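Local atomic coordinates of toll-like receptor 13 (Mus musculus, PDB entry 4Z0C), a protein that recognises and binds bacterial 23S rRNA as an innate immune receptor, signalling through MYD88 and TRAF6 to activate NF-kappa-B and the inflammatory response. Residues A[177-182]-A[200-205]; A[221-226]-A[245-250]. One frame throughout, in Å; residues are numbered along the deposited sequence.

Contact 1: residues A[177-182]-A[200-205]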
loop_
_atom_site.group_PDB
_atom_site.type_symbol
_atom_site.label_atom_id
_atom_site.label_comp_id
_atom_site.label_asym_id
_atom_site.label_seq_id
_atom_site.Cartn_x
_atom_site.Cartn_y
_atom_site.Cartn_z
ATOM N N SER A 177 27.811 28.621 44.015
ATOM C CA SER A 177 28.733 27.680 43.409
ATOM C C SER A 177 28.070 26.324 43.265
ATOM O O SER A 177 27.673 25.727 44.262
ATOM C CB SER A 177 29.992 27.555 44.272
ATOM O OG SER A 177 31.011 26.823 43.616
ATOM N N LEU A 178 27.926 25.859 42.021
ATOM C CA LEU A 178 27.463 24.498 41.726
ATOM C C LEU A 178 28.650 23.735 41.148
ATOM O O LEU A 178 28.977 23.898 39.971
ATOM C CB LEU A 178 26.309 24.512 40.723
ATOM C CG LEU A 178 24.902 24.935 41.165
ATOM C CD1 LEU A 178 24.846 26.391 41.541
ATOM C CD2 LEU A 178 23.921 24.670 40.051
ATOM N N VAL A 179 29.325 22.947 41.985
ATOM C CA VAL A 179 30.630 22.397 41.605
ATOM C C VAL A 179 30.604 21.088 40.833
ATOM O O VAL A 179 31.601 20.720 40.205
ATOM C CB VAL A 179 31.569 22.246 42.828
ATOM C CG1 VAL A 179 31.628 23.555 43.605
ATOM C CG2 VAL A 179 31.145 21.076 43.702
ATOM N N SER A 180 29.479 20.385 40.889
ATOM C CA SER A 180 29.351 19.109 40.216
ATOM C C SER A 180 28.909 19.297 38.757
ATOM O O SER A 180 29.121 18.408 37.928
ATOM C CB SER A 180 28.356 18.224 40.960
ATOM O OG SER A 180 29.026 17.344 41.846
ATOM N N LEU A 181 28.329 20.465 38.463
ATOM C CA LEU A 181 27.601 20.728 37.211
ATOM C C LEU A 181 28.450 20.705 35.942
ATOM O O LEU A 181 29.383 21.488 35.801
ATOM C CB LEU A 181 26.896 22.089 37.294
ATOM C CG LEU A 181 25.693 22.201 36.364
ATOM C CD1 LEU A 181 24.651 21.182 36.780
ATOM C CD2 LEU A 181 25.109 23.603 36.387
ATOM N N THR A 182 28.078 19.843 34.997
ATOM C CA THR A 182 28.802 19.749 33.729
ATOM C C THR A 182 27.993 20.295 32.552
ATOM O O THR A 182 28.554 20.889 31.624
ATOM C CB THR A 182 29.195 18.296 33.410
ATOM O OG1 THR A 182 28.019 17.478 33.375
ATOM C CG2 THR A 182 30.122 17.752 34.461
ATOM N N SER A 200 29.379 30.439 40.215
ATOM C CA SER A 200 30.607 29.711 39.914
ATOM C C SER A 200 30.335 28.282 39.472
ATOM O O SER A 200 29.816 27.470 40.242
ATOM C CB SER A 200 31.545 29.719 41.113
ATOM O OG SER A 200 32.356 30.881 41.102
ATOM N N LEU A 201 30.707 27.976 38.233
ATOM C CA LEU A 201 30.489 26.651 37.664
ATOM C C LEU A 201 31.804 26.077 37.173
ATOM O O LEU A 201 32.026 25.969 35.964
ATOM C CB LEU A 201 29.483 26.739 36.520
ATOM C CG LEU A 201 28.168 27.373 36.963
ATOM C CD1 LEU A 201 27.227 27.530 35.807
ATOM C CD2 LEU A 201 27.552 26.504 38.029
ATOM N N PRO A 202 32.670 25.681 38.119
ATOM C CA PRO A 202 34.057 25.300 37.831
ATOM C C PRO A 202 34.179 24.095 36.906
ATOM O O PRO A 202 35.183 23.981 36.197
ATOM C CB PRO A 202 34.613 24.938 39.215
ATOM C CG PRO A 202 33.401 24.556 40.023
ATOM C CD PRO A 202 32.313 25.455 39.533
ATOM N N ASN A 203 33.159 23.238 36.879
ATOM C CA ASN A 203 33.217 22.025 36.066
ATOM C C ASN A 203 32.292 21.993 34.841
ATOM O O ASN A 203 32.133 20.948 34.211
ATOM C CB ASN A 203 33.022 20.789 36.939
ATOM C CG ASN A 203 34.191 20.566 37.868
ATOM O OD1 ASN A 203 35.350 20.732 37.473
ATOM N ND2 ASN A 203 33.900 20.205 39.114
ATOM N N LEU A 204 31.706 23.141 34.503
ATOM C CA LEU A 204 30.780 23.225 33.377
ATOM C C LEU A 204 31.498 23.054 32.034
ATOM O O LEU A 204 32.447 23.785 31.720
ATOM C CB LEU A 204 30.007 24.553 33.415
ATOM C CG LEU A 204 28.691 24.455 32.642
ATOM C CD1 LEU A 204 27.758 23.534 33.379
ATOM C CD2 LEU A 204 28.029 25.800 32.475
ATOM N N THR A 205 31.044 22.086 31.242
ATOM C CA THR A 205 31.623 21.863 29.911
ATOM C C THR A 205 30.685 22.253 28.779
ATOM O O THR A 205 31.131 22.561 27.685
ATOM C CB THR A 205 32.024 20.407 29.715
ATOM O OG1 THR A 205 30.914 19.588 30.077
ATOM C CG2 THR A 205 33.168 20.037 30.634
HETATM O O HOH W 1 30.592 23.338 37.692
#

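Contact 2: residues A[221-226]-A[245-250]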
loop_
_atom_site.group_PDB
_atom_site.type_symbol
_atom_site.label_atom_id
_atom_site.label_comp_id
_atom_site.label_asym_id
_atom_site.label_seq_id
_atom_site.Cartn_x
_atom_site.Cartn_y
_atom_site.Cartn_z
ATOM N N TYR A 221 29.304 37.627 30.486
ATOM C CA TYR A 221 30.478 37.388 31.307
ATOM C C TYR A 221 30.639 35.916 31.622
ATOM O O TYR A 221 29.850 35.347 32.383
ATOM C CB TYR A 221 30.398 38.185 32.614
ATOM C CG TYR A 221 31.668 38.127 33.440
ATOM C CD1 TYR A 221 32.722 39.008 33.193
ATOM C CD2 TYR A 221 31.816 37.196 34.469
ATOM C CE1 TYR A 221 33.889 38.963 33.943
ATOM C CE2 TYR A 221 32.982 37.146 35.230
ATOM C CZ TYR A 221 34.014 38.035 34.961
ATOM O OH TYR A 221 35.173 37.991 35.705
ATOM N N LEU A 222 31.704 35.322 31.089
ATOM C CA LEU A 222 31.871 33.871 31.140
ATOM C C LEU A 222 33.199 33.400 31.762
ATOM O O LEU A 222 33.504 32.206 31.716
ATOM C CB LEU A 222 31.719 33.279 29.730
ATOM C CG LEU A 222 30.440 33.568 28.922
ATOM C CD1 LEU A 222 30.550 32.944 27.543
ATOM C CD2 LEU A 222 29.173 33.089 29.631
ATOM N N LYS A 223 33.990 34.332 32.307
ATOM C CA LYS A 223 35.265 34.023 32.988
ATOM C C LYS A 223 35.121 32.902 33.993
ATOM O O LYS A 223 35.959 31.995 34.105
ATOM C CB LYS A 223 35.772 35.267 33.730
ATOM C CG LYS A 223 36.581 34.969 35.000
ATOM C CD LYS A 223 38.078 35.021 34.766
ATOM C CE LYS A 223 38.786 35.660 35.950
ATOM N NZ LYS A 223 39.813 36.661 35.529
ATOM N N THR A 224 34.004 32.967 34.693
ATOM C CA THR A 224 33.667 32.042 35.744
ATOM C C THR A 224 33.368 30.600 35.258
ATOM O O THR A 224 33.120 29.702 36.075
ATOM C CB THR A 224 32.487 32.634 36.522
ATOM O OG1 THR A 224 32.605 32.307 37.905
ATOM C CG2 THR A 224 31.208 32.096 35.998
ATOM N N LEU A 225 33.381 30.381 33.940
ATOM C CA LEU A 225 33.261 29.026 33.377
ATOM C C LEU A 225 34.543 28.620 32.639
ATOM O O LEU A 225 34.574 28.569 31.403
ATOM C CB LEU A 225 32.071 28.919 32.420
ATOM C CG LEU A 225 30.776 29.663 32.742
ATOM C CD1 LEU A 225 29.758 29.390 31.638
ATOM C CD2 LEU A 225 30.218 29.250 34.069
ATOM N N PRO A 226 35.612 28.341 33.401
ATOM C CA PRO A 226 36.942 28.153 32.808
ATOM C C PRO A 226 37.108 26.833 32.059
ATOM O O PRO A 226 38.046 26.709 31.266
ATOM C CB PRO A 226 37.867 28.189 34.028
ATOM C CG PRO A 226 37.016 27.679 35.153
ATOM C CD PRO A 226 35.631 28.177 34.870
ATOM N N ALA A 245 37.428 36.167 23.892
ATOM C CA ALA A 245 38.222 34.958 23.695
ATOM C C ALA A 245 39.034 34.558 24.929
ATOM O O ALA A 245 39.346 33.385 25.119
ATOM C CB ALA A 245 39.142 35.135 22.491
ATOM N N LYS A 246 39.386 35.525 25.766
ATOM C CA LYS A 246 40.138 35.221 26.979
ATOM C C LYS A 246 39.349 34.344 27.926
ATOM O O LYS A 246 39.917 33.529 28.655
ATOM C CB LYS A 246 40.595 36.498 27.693
ATOM C CG LYS A 246 42.063 36.821 27.455
ATOM C CD LYS A 246 42.939 36.490 28.682
ATOM C CE LYS A 246 42.698 35.074 29.268
ATOM N NZ LYS A 246 43.210 33.958 28.410
ATOM N N HIS A 247 38.035 34.517 27.926
ATOM C CA HIS A 247 37.184 33.722 28.795
ATOM C C HIS A 247 36.753 32.392 28.174
ATOM O O HIS A 247 35.985 31.652 28.784
ATOM C CB HIS A 247 35.969 34.546 29.220
ATOM C CG HIS A 247 36.325 35.761 30.017
ATOM N ND1 HIS A 247 35.611 36.937 29.947
ATOM C CD2 HIS A 247 37.322 35.978 30.911
ATOM C CE1 HIS A 247 36.156 37.828 30.759
ATOM N NE2 HIS A 247 37.190 37.268 31.360
ATOM N N LEU A 248 37.251 32.091 26.974
ATOM C CA LEU A 248 36.814 30.896 26.235
ATOM C C LEU A 248 37.970 30.058 25.699
ATOM O O LEU A 248 37.868 29.487 24.619
ATOM C CB LEU A 248 35.914 31.304 25.062
ATOM C CG LEU A 248 34.660 32.082 25.479
ATOM C CD1 LEU A 248 34.008 32.812 24.294
ATOM C CD2 LEU A 248 33.664 31.159 26.181
ATOM N N GLN A 249 39.070 29.984 26.437
ATOM C CA GLN A 249 40.258 29.331 25.898
ATOM C C GLN A 249 40.150 27.812 25.905
ATOM O O GLN A 249 40.947 27.128 25.265
ATOM C CB GLN A 249 41.525 29.785 26.622
ATOM C CG GLN A 249 41.937 31.219 26.333
ATOM C CD GLN A 249 42.436 31.424 24.923
ATOM O OE1 GLN A 249 43.497 30.919 24.551
ATOM N NE2 GLN A 249 41.706 32.219 24.144
ATOM N N ASN A 250 39.177 27.277 26.627
ATOM C CA ASN A 250 38.943 25.837 26.577
ATOM C C ASN A 250 37.871 25.385 25.572
ATOM O O ASN A 250 37.610 24.200 25.447
ATOM C CB ASN A 250 38.624 25.289 27.971
ATOM C CG ASN A 250 39.876 24.981 28.769
ATOM O OD1 ASN A 250 40.823 24.384 28.251
ATOM N ND2 ASN A 250 39.893 25.398 30.035
#

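Contact 1: residues A[177-182]-A[200-205]
The side-chain amide of Asn203 is the flat group here, and it works through its ND2 hydrogen: Asn203 ND2 donates to Val179 O at 2.6 Å, the acceptor close to the amide plane and ND2 nearly in line with the Val179 C=O. Asparagine, short and with an N-H to give, suits this exposed place. Beside it the Pro202 ring crosses Val179 obliquely, CG 4.1 Å from Val179 CB. A water between the two loops gives its protons to Leu178 O and Leu181 O and accepts from Asn203 N, 2.7 Å away, so three backbone groups that do not pair directly are satisfied together. At the two ends the backbones bond directly, Leu178 N to Ser200 O and Thr205 N to Thr182 O, the latter at 2.8 Å on a carbonyl lone pair. The leucines serve the interior: Leu201 CD2 meets Leu178 CB at 3.6 Å, while Leu181 and Leu204 run alongside each other in the same direction, Leu204 CD1 3.9 Å from Leu181 CG. The two segments are equivalent loops of the leucine-rich repeats, each leading into a strand, 183-185 or 206-208. Leu181 packs on Leu161 of strand 160-162, and Leu201 and Leu204 on Leu184 of strand 183-185.

Contact 2: residues A[221-226]-A[245-250]
His247 has by far the most surface buried here, followed by Leu222 and Pro226. The imidazole, brought across by a chi1 of -63° that sets CG anti to the carbonyl carbon, receives Lys223 CB over one face, a CH-pi contact with CB 3.5 Å from the ring centroid and offset toward the CD2-NE2 side. The lysine chain bends at chi2 to chi4, so that NZ ends 5.0 Å from His247 NE2, not in contact with it. Tyr221 comes obliquely, CE1 4.1 Å from His247 CE1, with the two ring planes at 60°. Leu222 CD1 crosses to CD2 of Leu248 at 3.8 Å; branched and apolar, both leucines suit buried places. Pro226 contributes its carbonyl: Asn250 ND2 donates to Pro226 O at 2.6 Å, almost straight at 168°, with the acceptor in the amide plane. The side chain of Asn250 leaves its backbone toward the 221-226 loop, and asparagine is short with an N-H to give. Within 245-250, Ala245 O accepts from both Leu248 N and Gln249 NE2, tying down the 3-10 turn that carries His247. One directional hydrogen bond and nonpolar contact over one face of an imidazole thus join the loops, and the nearby lysine amine would, if anything, disfavour a protonated His247.

In the fold
Both contacts join successive loops on the same side of the chain's centre, in the leucine-rich-repeat ectodomain of the receptor, and each combines buried leucines with a more exposed polar outer part. Contact 1 is the more extensive, burying 494 Å² against 315 Å², and depends on backbone hydrogen bonds and a bridging water between two similarly shaped loops. In contact 2 a 3-10 turn takes part in one loop, and side chains carry the join. An asparagine amide bonding to a backbone carbonyl of the preceding loop recurs in both. They touch directly: Leu225 of 221-226 packs against Leu201 and Leu204, and Thr224 lies beside Ser200, so the leucine interior runs on from one contact to the next.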